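Long-range contacts in flagellar biosynthesis protein flhF (Bacillus subtilis, PDB 2PX0), which binds GTP as an SRP-family GTPase that pairs into a homodimer and is needed for building the bacterial flagellum: residues A[112-118]-A[218-222]; A[135-140]-A[182-188]; A[243-249]-A[267-273]. All blocks are in the same frame, centred on the assembly; numbering follows the deposited sequence.

Overall arrangement
All three contacts belong to one parallel sheet of the SRP-type GTPase domain. Contact 2 pairs edge strand 137-141 with strand 185-189; its strand part is buried, but it opens at one end into exposed charged residues. Its centre lies about 20 Å from that of the chain, against 8 Å for contact 1 and 3 Å for contact 3. Contacts 1 and 3 are both buried, touch each other and share the nucleotide: strand 214-221 of contact 1 neighbours strand 243-247 of contact 3, and Ala116 O lies 2.7 Å from Thr247 OG1. Contact 1 is mostly loop-on-strand packing, whereas contacts 2 and 3 rest on backbone hydrogen bonds between parallel strands.

Contact 1. Residues A[112-118]-A[218-222]; sequences GSTGAGK and LVLSA. With GNP (phosphoaminophosphonic acid-guanylate ester), chain J; GNP (phosphoaminophosphonic acid-guanylate ester), chain R.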
loop_
_atom_site.group_PDB
_atom_site.type_symbol
_atom_site.label_atom_id
_atom_site.label_comp_id
_atom_site.label_asym_id
_atom_site.label_seq_id
_atom_site.Cartn_x
_atom_site.Cartn_y
_atom_site.Cartn_z
ATOM N N GLY A 112 -6.815 -6.826 -7.847
ATOM C CA GLY A 112 -5.560 -6.540 -7.189
ATOM C C GLY A 112 -5.647 -6.243 -5.712
ATOM O O GLY A 112 -6.708 -6.238 -5.111
ATOM N N SER A 113 -4.485 -5.984 -5.141
ATOM C CA SER A 113 -4.328 -5.693 -3.729
ATOM C C SER A 113 -5.304 -4.647 -3.190
ATOM O O SER A 113 -5.911 -3.890 -3.949
ATOM C CB SER A 113 -2.897 -5.230 -3.507
ATOM O OG SER A 113 -2.080 -5.690 -4.577
ATOM N N THR A 114 -5.447 -4.613 -1.870
ATOM C CA THR A 114 -6.346 -3.664 -1.245
ATOM C C THR A 114 -5.801 -2.241 -1.338
ATOM O O THR A 114 -4.592 -2.024 -1.255
ATOM C CB THR A 114 -6.598 -4.019 0.248
ATOM O OG1 THR A 114 -5.357 -4.308 0.892
ATOM C CG2 THR A 114 -7.513 -5.212 0.366
ATOM N N GLY A 115 -6.712 -1.286 -1.531
ATOM C CA GLY A 115 -6.361 0.120 -1.622
ATOM C C GLY A 115 -5.310 0.494 -2.639
ATOM O O GLY A 115 -4.804 1.606 -2.614
ATOM N N ALA A 116 -4.977 -0.415 -3.543
ATOM C CA ALA A 116 -3.943 -0.130 -4.530
ATOM C C ALA A 116 -4.324 1.011 -5.467
ATOM O O ALA A 116 -3.487 1.845 -5.812
ATOM C CB ALA A 116 -3.629 -1.384 -5.328
ATOM N N GLY A 117 -5.590 1.045 -5.872
ATOM C CA GLY A 117 -6.058 2.087 -6.765
ATOM C C GLY A 117 -6.754 1.505 -7.973
ATOM O O GLY A 117 -6.573 1.965 -9.090
ATOM N N LYS A 118 -7.557 0.480 -7.765
ATOM C CA LYS A 118 -8.249 -0.130 -8.885
ATOM C C LYS A 118 -9.348 0.756 -9.441
ATOM O O LYS A 118 -9.361 1.071 -10.629
ATOM C CB LYS A 118 -8.859 -1.471 -8.482
ATOM C CG LYS A 118 -7.846 -2.567 -8.289
ATOM C CD LYS A 118 -8.543 -3.864 -7.968
ATOM C CE LYS A 118 -9.197 -3.777 -6.608
ATOM N NZ LYS A 118 -8.235 -3.396 -5.539
ATOM N N LEU A 218 -3.709 -6.841 -13.707
ATOM C CA LEU A 218 -3.395 -7.032 -12.298
ATOM C C LEU A 218 -2.877 -5.739 -11.672
ATOM O O LEU A 218 -1.811 -5.245 -12.031
ATOM C CB LEU A 218 -2.377 -8.158 -12.142
ATOM C CG LEU A 218 -1.882 -8.435 -10.715
ATOM C CD1 LEU A 218 -3.026 -8.857 -9.800
ATOM C CD2 LEU A 218 -0.840 -9.521 -10.762
ATOM N N VAL A 219 -3.624 -5.201 -10.715
ATOM C CA VAL A 219 -3.251 -3.945 -10.079
ATOM C C VAL A 219 -2.451 -4.019 -8.781
ATOM O O VAL A 219 -2.984 -4.400 -7.737
ATOM C CB VAL A 219 -4.518 -3.085 -9.833
ATOM C CG1 VAL A 219 -4.194 -1.879 -8.958
ATOM C CG2 VAL A 219 -5.086 -2.624 -11.175
ATOM N N LEU A 220 -1.178 -3.630 -8.846
ATOM C CA LEU A 220 -0.314 -3.633 -7.665
ATOM C C LEU A 220 0.195 -2.223 -7.457
ATOM O O LEU A 220 0.286 -1.448 -8.425
ATOM C CB LEU A 220 0.894 -4.547 -7.847
ATOM C CG LEU A 220 0.705 -6.029 -8.122
ATOM C CD1 LEU A 220 2.068 -6.644 -8.199
ATOM C CD2 LEU A 220 -0.116 -6.690 -7.053
ATOM N N SER A 221 0.543 -1.900 -6.207
ATOM C CA SER A 221 1.034 -0.581 -5.874
ATOM C C SER A 221 2.545 -0.514 -5.748
ATOM O O SER A 221 3.170 -1.404 -5.175
ATOM C CB SER A 221 0.413 -0.106 -4.583
ATOM O OG SER A 221 1.075 1.066 -4.128
ATOM N N ALA A 222 3.115 0.564 -6.288
ATOM C CA ALA A 222 4.553 0.820 -6.277
ATOM C C ALA A 222 5.097 1.066 -4.863
ATOM O O ALA A 222 6.278 1.371 -4.671
ATOM C CB ALA A 222 4.861 2.018 -7.182
HETATM P PG GNP J . -10.288 -1.267 -2.735
HETATM O O1G GNP J . -10.385 -1.056 -1.265
HETATM O O2G GNP J . -11.666 -1.232 -3.431
HETATM O O3G GNP J . -9.543 -2.505 -3.086
HETATM N N3B GNP J . -9.449 0.117 -3.191
HETATM P PB GNP J . -9.088 0.404 -4.775
HETATM O O1B GNP J . -8.087 -0.526 -5.262
HETATM O O2B GNP J . -10.408 0.487 -5.483
HETATM O O3A GNP J . -8.418 1.867 -4.531
HETATM P PA GNP J . -9.076 3.270 -4.585
HETATM O O1A GNP J . -9.479 3.620 -5.978
HETATM O O2A GNP J . -10.110 3.252 -3.474
HETATM O "O5'" GNP J . -7.941 4.191 -4.199
HETATM C "C5'" GNP J . -7.352 4.083 -2.902
HETATM C "C4'" GNP J . -6.501 5.263 -2.607
HETATM O "O4'" GNP J . -5.303 5.369 -3.303
HETATM C "C3'" GNP J . -7.243 6.614 -2.832
HETATM O "O3'" GNP J . -7.085 7.487 -1.711
HETATM C "C2'" GNP J . -6.570 7.181 -4.076
HETATM O "O2'" GNP J . -6.588 8.574 -4.154
HETATM C "C1'" GNP J . -5.193 6.627 -3.925
HETATM N N9 GNP J . -4.540 6.505 -5.249
HETATM C C8 GNP J . -5.004 5.648 -6.337
HETATM N N7 GNP J . -4.213 5.772 -7.371
HETATM C C5 GNP J . -3.195 6.749 -6.928
HETATM C C6 GNP J . -2.050 7.283 -7.649
HETATM O O6 GNP J . -1.688 7.059 -8.737
HETATM N N1 GNP J . -1.337 8.181 -6.861
HETATM C C2 GNP J . -1.783 8.437 -5.567
HETATM N N2 GNP J . -0.916 9.376 -4.922
HETATM N N3 GNP J . -2.768 8.012 -4.879
HETATM C C4 GNP J . -3.453 7.135 -5.659
HETATM P PG GNP R . -8.565 6.515 1.531
HETATM O O1G GNP R . -8.643 6.417 0.052
HETATM O O2G GNP R . -9.802 7.212 2.121
HETATM O O3G GNP R . -7.317 7.162 1.988
HETATM N N3B GNP R . -8.645 4.866 1.966
HETATM P PB GNP R . -8.630 4.401 3.558
HETATM O O1B GNP R . -7.323 4.617 4.165
HETATM O O2B GNP R . -9.828 5.037 4.161
HETATM O O3A GNP R . -8.817 2.844 3.359
HETATM P PA GNP R . -10.041 2.017 3.571
HETATM O O1A GNP R . -10.398 1.993 5.007
HETATM O O2A GNP R . -11.038 2.529 2.556
HETATM O "O5'" GNP R . -9.574 0.616 3.166
HETATM C "C5'" GNP R . -9.152 0.339 1.810
HETATM C "C4'" GNP R . -8.963 -1.128 1.588
HETATM O "O4'" GNP R . -8.029 -1.777 2.386
HETATM C "C3'" GNP R . -10.299 -1.929 1.748
HETATM O "O3'" GNP R . -10.528 -2.802 0.623
HETATM C "C2'" GNP R . -10.097 -2.709 3.061
HETATM O "O2'" GNP R . -10.809 -3.914 3.139
HETATM C "C1'" GNP R . -8.603 -2.901 3.038
HETATM N N9 GNP R . -8.079 -3.028 4.423
HETATM C C8 GNP R . -8.132 -1.975 5.429
HETATM N N7 GNP R . -7.597 -2.398 6.553
HETATM C C5 GNP R . -7.177 -3.797 6.256
HETATM C C6 GNP R . -6.526 -4.786 7.117
HETATM O O6 GNP R . -6.196 -4.693 8.226
HETATM N N1 GNP R . -6.306 -5.974 6.447
HETATM C C2 GNP R . -6.702 -6.080 5.130
HETATM N N2 GNP R . -6.377 -7.394 4.624
HETATM N N3 GNP R . -7.276 -5.271 4.311
HETATM C C4 GNP R . -7.491 -4.101 4.975
#
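Lys118 leaves the P-loop with chi1 near m and chi2 t, then turns back on itself through m values at chi3 and chi4. This bend returns Lys118 NZ to the loop, where it donates to Gly112 O (3.3 Å) and, weakly, to Ser113 O (2.9 Å), and hydrogen-bonds O3G and O1B of GNP chain J at 2.9 Å each. The aliphatic part of the same side chain rests on strand 214-221, Lys118 CG lying 3.7 Å from Val219 CB. Val219, in the t rotamer, also brings CG1 to 3.7 Å from Ala116 CB. Leu220 starts away from the loop, but its mt rotamer swings CD2 back to 3.3 Å from Ser113 OG. Backbone ties are slight: Ser113 N gives a weak hydrogen bond to Val219 O (3.4 Å), and a CB on Gly112 would clash with that same oxygen. Gly117 likewise has no room for a CB, which would strike C8 of GNP chain J. From the turn, Thr114 OG1 hydrogen-bonds to Lys248 NZ and Glu251 OE2 of the second subunit. Apolar packing thus seats the Walker A loop on the sheet, leaving Gly117 N (3.0 Å) and Lys118 N (2.7 Å) to donate to O1B of GNP chain J.

Contact 2. Residues A[135-140]-A[182-188]; sequences KKIAFI and EYDHVFV
Two neighbouring parallel strands of the P-loop GTPase sheet meet here, 137-140 at its edge within this chain and 185-188 just inside. Both are extended, phi about -90 to -160° and psi about 110 to 165°. Their axes approach to 4.5 Å and cross at -28°, with Ala138 level with Val186, Phe139 with Phe187 and Ile140 with Val188. The firm bonds are Phe187 N to Ala138 O (2.9 Å) and Ile140 N to Phe187 O (3.2 Å); Ala138 N to His185 O (3.1 Å) is weak. Toward the strand starts, Lys136 O takes weak bonds from Asp184 N (3.3 Å) and His185 N (3.5 Å). Asp184 OD2 (chi1 m) accepts from Lys136 N at 2.7 Å, and Lys136 kinks at chi3 (m), so that Lys136 NZ donates to Glu182 O at 3.1 Å. Val186 pairs with Lys106 and Ile108, and Val188 with Ile108, where strand 107-112 continues the sheet. Ile137, Phe139 and Phe187, all m at chi1, lie under helix 118-132, with Ile137 CG2 3.6 Å from Phe187 CD1. On the other face, helix 170-179 meets Ile140, whose mt rotamer sets Ile140 CD1 3.5 Å from Val186 CG1.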
loop_
_atom_site.group_PDB
_atom_site.type_symbol
_atom_site.label_atom_id
_atom_site.label_comp_id
_atom_site.label_asym_id
_atom_site.label_seq_id
_atom_site.Cartn_x
_atom_site.Cartn_y
_atom_site.Cartn_z
ATOM N N LYS A 135 -15.713 6.913 -27.336
ATOM C CA LYS A 135 -16.251 5.555 -27.333
ATOM C C LYS A 135 -17.449 5.343 -26.422
ATOM O O LYS A 135 -17.667 6.094 -25.479
ATOM C CB LYS A 135 -15.154 4.554 -26.962
ATOM C CG LYS A 135 -14.082 4.395 -28.022
ATOM C CD LYS A 135 -13.079 3.331 -27.634
ATOM C CE LYS A 135 -12.012 3.179 -28.710
ATOM N NZ LYS A 135 -12.605 2.767 -30.014
ATOM N N LYS A 136 -18.232 4.317 -26.735
ATOM C CA LYS A 136 -19.396 3.967 -25.939
ATOM C C LYS A 136 -18.889 3.170 -24.761
ATOM O O LYS A 136 -18.534 1.997 -24.900
ATOM C CB LYS A 136 -20.384 3.102 -26.731
ATOM C CG LYS A 136 -21.367 3.874 -27.596
ATOM C CD LYS A 136 -22.394 2.935 -28.215
ATOM C CE LYS A 136 -21.736 1.928 -29.175
ATOM N NZ LYS A 136 -22.729 0.996 -29.793
ATOM N N ILE A 137 -18.870 3.813 -23.601
ATOM C CA ILE A 137 -18.399 3.196 -22.377
ATOM C C ILE A 137 -19.533 2.571 -21.578
ATOM O O ILE A 137 -20.678 3.005 -21.643
ATOM C CB ILE A 137 -17.698 4.249 -21.506
ATOM C CG1 ILE A 137 -16.628 4.956 -22.329
ATOM C CG2 ILE A 137 -17.066 3.607 -20.306
ATOM C CD1 ILE A 137 -15.670 4.007 -23.028
ATOM N N ALA A 138 -19.197 1.539 -20.823
ATOM C CA ALA A 138 -20.159 0.857 -19.971
ATOM C C ALA A 138 -19.404 0.437 -18.712
ATOM O O ALA A 138 -18.177 0.332 -18.728
ATOM C CB ALA A 138 -20.716 -0.360 -20.678
ATOM N N PHE A 139 -20.129 0.207 -17.624
ATOM C CA PHE A 139 -19.507 -0.206 -16.374
ATOM C C PHE A 139 -20.144 -1.467 -15.839
ATOM O O PHE A 139 -21.219 -1.857 -16.271
ATOM C CB PHE A 139 -19.634 0.894 -15.334
ATOM C CG PHE A 139 -18.621 1.974 -15.481
ATOM C CD1 PHE A 139 -17.288 1.745 -15.140
ATOM C CD2 PHE A 139 -18.991 3.234 -15.928
ATOM C CE1 PHE A 139 -16.330 2.764 -15.241
ATOM C CE2 PHE A 139 -18.046 4.259 -16.034
ATOM C CZ PHE A 139 -16.713 4.024 -15.689
ATOM N N ILE A 140 -19.458 -2.102 -14.900
ATOM C CA ILE A 140 -19.931 -3.322 -14.254
ATOM C C ILE A 140 -19.141 -3.463 -12.975
ATOM O O ILE A 140 -17.930 -3.260 -12.970
ATOM C CB ILE A 140 -19.635 -4.586 -15.086
ATOM C CG1 ILE A 140 -20.484 -4.615 -16.355
ATOM C CG2 ILE A 140 -19.878 -5.829 -14.237
ATOM C CD1 ILE A 140 -20.278 -5.865 -17.179
ATOM N N GLU A 182 -23.394 -4.677 -26.822
ATOM C CA GLU A 182 -23.445 -3.671 -27.875
ATOM C C GLU A 182 -22.440 -2.536 -27.687
ATOM O O GLU A 182 -22.138 -1.806 -28.633
ATOM C CB GLU A 182 -24.859 -3.088 -27.955
ATOM C CG GLU A 182 -25.971 -4.114 -28.224
ATOM C CD GLU A 182 -25.963 -4.655 -29.653
ATOM O OE1 GLU A 182 -24.990 -5.347 -30.033
ATOM O OE2 GLU A 182 -26.932 -4.386 -30.396
ATOM N N TYR A 183 -21.924 -2.387 -26.472
ATOM C CA TYR A 183 -20.969 -1.321 -26.177
ATOM C C TYR A 183 -19.539 -1.641 -26.608
ATOM O O TYR A 183 -19.164 -2.804 -26.726
ATOM C CB TYR A 183 -20.993 -1.001 -24.679
ATOM C CG TYR A 183 -22.271 -0.350 -24.225
ATOM C CD1 TYR A 183 -23.468 -1.055 -24.230
ATOM C CD2 TYR A 183 -22.293 0.989 -23.839
ATOM C CE1 TYR A 183 -24.656 -0.445 -23.871
ATOM C CE2 TYR A 183 -23.483 1.612 -23.475
ATOM C CZ TYR A 183 -24.659 0.889 -23.498
ATOM O OH TYR A 183 -25.849 1.498 -23.177
ATOM N N ASP A 184 -18.741 -0.603 -26.842
ATOM C CA ASP A 184 -17.361 -0.817 -27.244
ATOM C C ASP A 184 -16.607 -1.483 -26.107
ATOM O O ASP A 184 -16.266 -2.666 -26.163
ATOM C CB ASP A 184 -16.670 0.505 -27.574
ATOM C CG ASP A 184 -17.327 1.234 -28.719
ATOM O OD1 ASP A 184 -17.668 0.581 -29.732
ATOM O OD2 ASP A 184 -17.495 2.467 -28.610
ATOM N N HIS A 185 -16.362 -0.698 -25.066
ATOM C CA HIS A 185 -15.638 -1.164 -23.898
ATOM C C HIS A 185 -16.512 -1.195 -22.654
ATOM O O HIS A 185 -17.385 -0.342 -22.456
ATOM C CB HIS A 185 -14.437 -0.258 -23.658
ATOM C CG HIS A 185 -13.483 -0.219 -24.808
ATOM N ND1 HIS A 185 -12.549 0.781 -24.967
ATOM C CD2 HIS A 185 -13.315 -1.061 -25.853
ATOM C CE1 HIS A 185 -11.847 0.555 -26.063
ATOM N NE2 HIS A 185 -12.292 -0.556 -26.618
ATOM N N VAL A 186 -16.268 -2.192 -21.816
ATOM C CA VAL A 186 -17.006 -2.343 -20.577
ATOM C C VAL A 186 -15.967 -2.464 -19.465
ATOM O O VAL A 186 -15.219 -3.444 -19.390
ATOM C CB VAL A 186 -17.865 -3.599 -20.608
ATOM C CG1 VAL A 186 -18.811 -3.598 -19.431
ATOM C CG2 VAL A 186 -18.613 -3.675 -21.916
ATOM N N PHE A 187 -15.911 -1.455 -18.608
ATOM C CA PHE A 187 -14.951 -1.454 -17.517
ATOM C C PHE A 187 -15.482 -2.126 -16.247
ATOM O O PHE A 187 -16.402 -1.624 -15.589
ATOM C CB PHE A 187 -14.499 -0.018 -17.239
ATOM C CG PHE A 187 -13.815 0.633 -18.412
ATOM C CD1 PHE A 187 -14.561 1.156 -19.469
ATOM C CD2 PHE A 187 -12.424 0.665 -18.497
ATOM C CE1 PHE A 187 -13.929 1.706 -20.602
ATOM C CE2 PHE A 187 -11.785 1.211 -19.628
ATOM C CZ PHE A 187 -12.542 1.729 -20.681
ATOM N N VAL A 188 -14.898 -3.284 -15.931
ATOM C CA VAL A 188 -15.275 -4.060 -14.753
ATOM C C VAL A 188 -14.334 -3.822 -13.577
ATOM O O VAL A 188 -13.121 -3.964 -13.707
ATOM C CB VAL A 188 -15.267 -5.557 -15.053
ATOM C CG1 VAL A 188 -15.747 -6.320 -13.833
ATOM C CG2 VAL A 188 -16.138 -5.850 -16.248
#

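Contact 3. Residues A[243-249]-A[267-273]; sequences QYIFTKI and IGVGFMT. With GNP (phosphoaminophosphonic acid-guanylate ester), chain J.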
loop_
_atom_site.group_PDB
_atom_site.type_symbol
_atom_site.label_atom_id
_atom_site.label_comp_id
_atom_site.label_asym_id
_atom_site.label_seq_id
_atom_site.Cartn_x
_atom_site.Cartn_y
_atom_site.Cartn_z
ATOM N N GLN A 243 -1.563 -7.574 -18.741
ATOM C CA GLN A 243 -0.570 -6.565 -18.395
ATOM C C GLN A 243 -0.508 -6.365 -16.894
ATOM O O GLN A 243 -1.033 -7.161 -16.130
ATOM C CB GLN A 243 -0.933 -5.225 -19.036
ATOM C CG GLN A 243 -0.949 -5.214 -20.546
ATOM C CD GLN A 243 0.440 -5.160 -21.114
ATOM O OE1 GLN A 243 1.170 -4.179 -20.917
ATOM N NE2 GLN A 243 0.824 -6.218 -21.823
ATOM N N TYR A 244 0.115 -5.266 -16.491
ATOM C CA TYR A 244 0.274 -4.913 -15.087
ATOM C C TYR A 244 0.012 -3.420 -14.891
ATOM O O TYR A 244 0.361 -2.592 -15.742
ATOM C CB TYR A 244 1.712 -5.136 -14.648
ATOM C CG TYR A 244 2.090 -6.471 -14.083
ATOM C CD1 TYR A 244 1.357 -7.056 -13.056
ATOM C CD2 TYR A 244 3.289 -7.071 -14.457
ATOM C CE1 TYR A 244 1.823 -8.201 -12.406
ATOM C CE2 TYR A 244 3.757 -8.206 -13.819
ATOM C CZ TYR A 244 3.027 -8.763 -12.795
ATOM O OH TYR A 244 3.522 -9.868 -12.164
ATOM N N ILE A 245 -0.567 -3.069 -13.752
ATOM C CA ILE A 245 -0.789 -1.666 -13.445
ATOM C C ILE A 245 -0.138 -1.349 -12.096
ATOM O O ILE A 245 -0.495 -1.915 -11.050
ATOM C CB ILE A 245 -2.275 -1.321 -13.434
ATOM C CG1 ILE A 245 -2.851 -1.580 -14.826
ATOM C CG2 ILE A 245 -2.467 0.140 -13.084
ATOM C CD1 ILE A 245 -4.325 -1.250 -14.978
ATOM N N PHE A 246 0.857 -0.470 -12.144
ATOM C CA PHE A 246 1.572 -0.069 -10.954
ATOM C C PHE A 246 1.139 1.329 -10.612
ATOM O O PHE A 246 1.326 2.258 -11.387
ATOM C CB PHE A 246 3.085 -0.134 -11.189
ATOM C CG PHE A 246 3.634 -1.533 -11.144
ATOM C CD1 PHE A 246 3.782 -2.200 -9.927
ATOM C CD2 PHE A 246 3.935 -2.215 -12.315
ATOM C CE1 PHE A 246 4.209 -3.517 -9.884
ATOM C CE2 PHE A 246 4.363 -3.531 -12.273
ATOM C CZ PHE A 246 4.499 -4.182 -11.058
ATOM N N THR A 247 0.551 1.470 -9.435
ATOM C CA THR A 247 0.065 2.759 -9.005
ATOM C C THR A 247 1.000 3.469 -8.034
ATOM O O THR A 247 1.982 2.908 -7.559
ATOM C CB THR A 247 -1.284 2.605 -8.326
ATOM O OG1 THR A 247 -1.101 1.866 -7.115
ATOM C CG2 THR A 247 -2.276 1.870 -9.239
ATOM N N LYS A 248 0.685 4.727 -7.767
ATOM C CA LYS A 248 1.422 5.533 -6.817
ATOM C C LYS A 248 2.930 5.656 -7.020
ATOM O O LYS A 248 3.684 5.800 -6.044
ATOM C CB LYS A 248 1.118 5.007 -5.412
ATOM C CG LYS A 248 -0.304 4.485 -5.294
ATOM C CD LYS A 248 -0.703 4.229 -3.865
ATOM C CE LYS A 248 -2.193 3.912 -3.810
ATOM N NZ LYS A 248 -2.712 3.787 -2.427
ATOM N N ILE A 249 3.375 5.641 -8.275
ATOM C CA ILE A 249 4.801 5.778 -8.544
ATOM C C ILE A 249 5.256 7.142 -8.054
ATOM O O ILE A 249 6.434 7.359 -7.791
ATOM C CB ILE A 249 5.132 5.640 -10.039
ATOM C CG1 ILE A 249 4.426 6.727 -10.835
ATOM C CG2 ILE A 249 4.733 4.251 -10.541
ATOM C CD1 ILE A 249 4.742 6.673 -12.332
ATOM N N ILE A 267 5.091 -10.912 -18.541
ATOM C CA ILE A 267 4.291 -9.794 -19.066
ATOM C C ILE A 267 4.817 -8.480 -18.511
ATOM O O ILE A 267 5.379 -8.452 -17.419
ATOM C CB ILE A 267 2.782 -9.911 -18.715
ATOM C CG1 ILE A 267 2.604 -10.351 -17.269
ATOM C CG2 ILE A 267 2.104 -10.872 -19.648
ATOM C CD1 ILE A 267 1.168 -10.695 -16.905
ATOM N N GLY A 268 4.650 -7.403 -19.275
ATOM C CA GLY A 268 5.125 -6.101 -18.837
ATOM C C GLY A 268 4.050 -5.229 -18.201
ATOM O O GLY A 268 3.009 -5.720 -17.750
ATOM N N VAL A 269 4.289 -3.924 -18.154
ATOM C CA VAL A 269 3.300 -3.044 -17.558
ATOM C C VAL A 269 2.448 -2.362 -18.623
ATOM O O VAL A 269 2.943 -1.927 -19.669
ATOM C CB VAL A 269 3.960 -1.953 -16.647
ATOM C CG1 VAL A 269 5.297 -2.469 -16.089
ATOM C CG2 VAL A 269 4.143 -0.642 -17.411
ATOM N N GLY A 270 1.154 -2.293 -18.355
ATOM C CA GLY A 270 0.261 -1.630 -19.277
ATOM C C GLY A 270 0.221 -0.177 -18.859
ATOM O O GLY A 270 0.608 0.713 -19.605
ATOM N N PHE A 271 -0.195 0.054 -17.624
ATOM C CA PHE A 271 -0.302 1.400 -17.100
ATOM C C PHE A 271 0.430 1.668 -15.778
ATOM O O PHE A 271 0.831 0.755 -15.050
ATOM C CB PHE A 271 -1.785 1.723 -16.939
ATOM C CG PHE A 271 -2.540 1.672 -18.224
ATOM C CD1 PHE A 271 -2.469 2.731 -19.128
ATOM C CD2 PHE A 271 -3.256 0.536 -18.579
ATOM C CE1 PHE A 271 -3.096 2.649 -20.366
ATOM C CE2 PHE A 271 -3.889 0.449 -19.825
ATOM C CZ PHE A 271 -3.805 1.502 -20.710
ATOM N N MET A 272 0.610 2.948 -15.492
ATOM C CA MET A 272 1.233 3.396 -14.265
ATOM C C MET A 272 0.473 4.674 -13.927
ATOM O O MET A 272 0.088 5.418 -14.819
ATOM C CB MET A 272 2.724 3.699 -14.457
ATOM C CG MET A 272 3.620 2.467 -14.656
ATOM S SD MET A 272 5.284 2.678 -13.937
ATOM C CE MET A 272 5.730 4.196 -14.660
ATOM N N THR A 273 0.241 4.920 -12.642
ATOM C CA THR A 273 -0.491 6.102 -12.217
ATOM C C THR A 273 0.440 6.993 -11.411
ATOM O O THR A 273 1.376 6.493 -10.805
ATOM C CB THR A 273 -1.697 5.692 -11.384
ATOM O OG1 THR A 273 -1.251 4.943 -10.261
ATOM C CG2 THR A 273 -2.629 4.817 -12.197
HETATM P PG GNP J . -10.288 -1.267 -2.735
HETATM O O1G GNP J . -10.385 -1.056 -1.265
HETATM O O2G GNP J . -11.666 -1.232 -3.431
HETATM O O3G GNP J . -9.543 -2.505 -3.086
HETATM N N3B GNP J . -9.449 0.117 -3.191
HETATM P PB GNP J . -9.088 0.404 -4.775
HETATM O O1B GNP J . -8.087 -0.526 -5.262
HETATM O O2B GNP J . -10.408 0.487 -5.483
HETATM O O3A GNP J . -8.418 1.867 -4.531
HETATM P PA GNP J . -9.076 3.270 -4.585
HETATM O O1A GNP J . -9.479 3.620 -5.978
HETATM O O2A GNP J . -10.110 3.252 -3.474
HETATM O "O5'" GNP J . -7.941 4.191 -4.199
HETATM C "C5'" GNP J . -7.352 4.083 -2.902
HETATM C "C4'" GNP J . -6.501 5.263 -2.607
HETATM O "O4'" GNP J . -5.303 5.369 -3.303
HETATM C "C3'" GNP J . -7.243 6.614 -2.832
HETATM O "O3'" GNP J . -7.085 7.487 -1.711
HETATM C "C2'" GNP J . -6.570 7.181 -4.076
HETATM O "O2'" GNP J . -6.588 8.574 -4.154
HETATM C "C1'" GNP J . -5.193 6.627 -3.925
HETATM N N9 GNP J . -4.540 6.505 -5.249
HETATM C C8 GNP J . -5.004 5.648 -6.337
HETATM N N7 GNP J . -4.213 5.772 -7.371
HETATM C C5 GNP J . -3.195 6.749 -6.928
HETATM C C6 GNP J . -2.050 7.283 -7.649
HETATM O O6 GNP J . -1.688 7.059 -8.737
HETATM N N1 GNP J . -1.337 8.181 -6.861
HETATM C C2 GNP J . -1.783 8.437 -5.567
HETATM N N2 GNP J . -0.916 9.376 -4.922
HETATM N N3 GNP J . -2.768 8.012 -4.879
HETATM C C4 GNP J . -3.453 7.135 -5.659
#
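Tyr244 O takes two backbone hydrogen bonds, from Gly270 N (2.7 Å) and Phe271 N (3.3 Å), so the chain entering strand 271-272 wraps round a single acceptor. Regular parallel pairing follows: Phe246 N donates to Phe271 O (3.2 Å), and Thr273 N to Phe246 O (3.1 Å). Beyond Thr247 and Met272, Ile249 N reaches Thr273 O in a weak bond of 3.3 Å. Thr273 OG1, its place less sure because Thr247 crowds it, accepts from Lys248 N (3.2 Å) and donates to O6 of GNP chain J (2.6 Å), which also takes a weak hydrogen bond from Lys248 N (3.5 Å). Lys248 NZ, whose modelled position is less sure, donates to GNP chain J O4' (3.2 Å) and hydrogen-bonds Gly115 O of its own chain and Thr114 OG1 of the second subunit. Gln243 finds its polar partners outside the pair, NE2 donating to Lys98 O.

Around this backbone the packing divides by face. Ile245 CG1 meets Phe271 CB at 4.1 Å on the face turned to helix 118-132, where Ile245 touches Thr121. On the face carrying Phe246 and Met272, the edge of the Phe246 ring receives Val269 CG1 at 4.0 Å, and helix 256-263, the connection of this beta-alpha-beta unit, packs on Phe246 and Val269. Nearer the nucleotide, Ile249 CD1 touches Met272 CE at 3.5 Å.

Main-chain pairing sets the two segments side by side, so that donors at the C-terminal side of the sheet converge on O6, consistent with a part in recognising guanine.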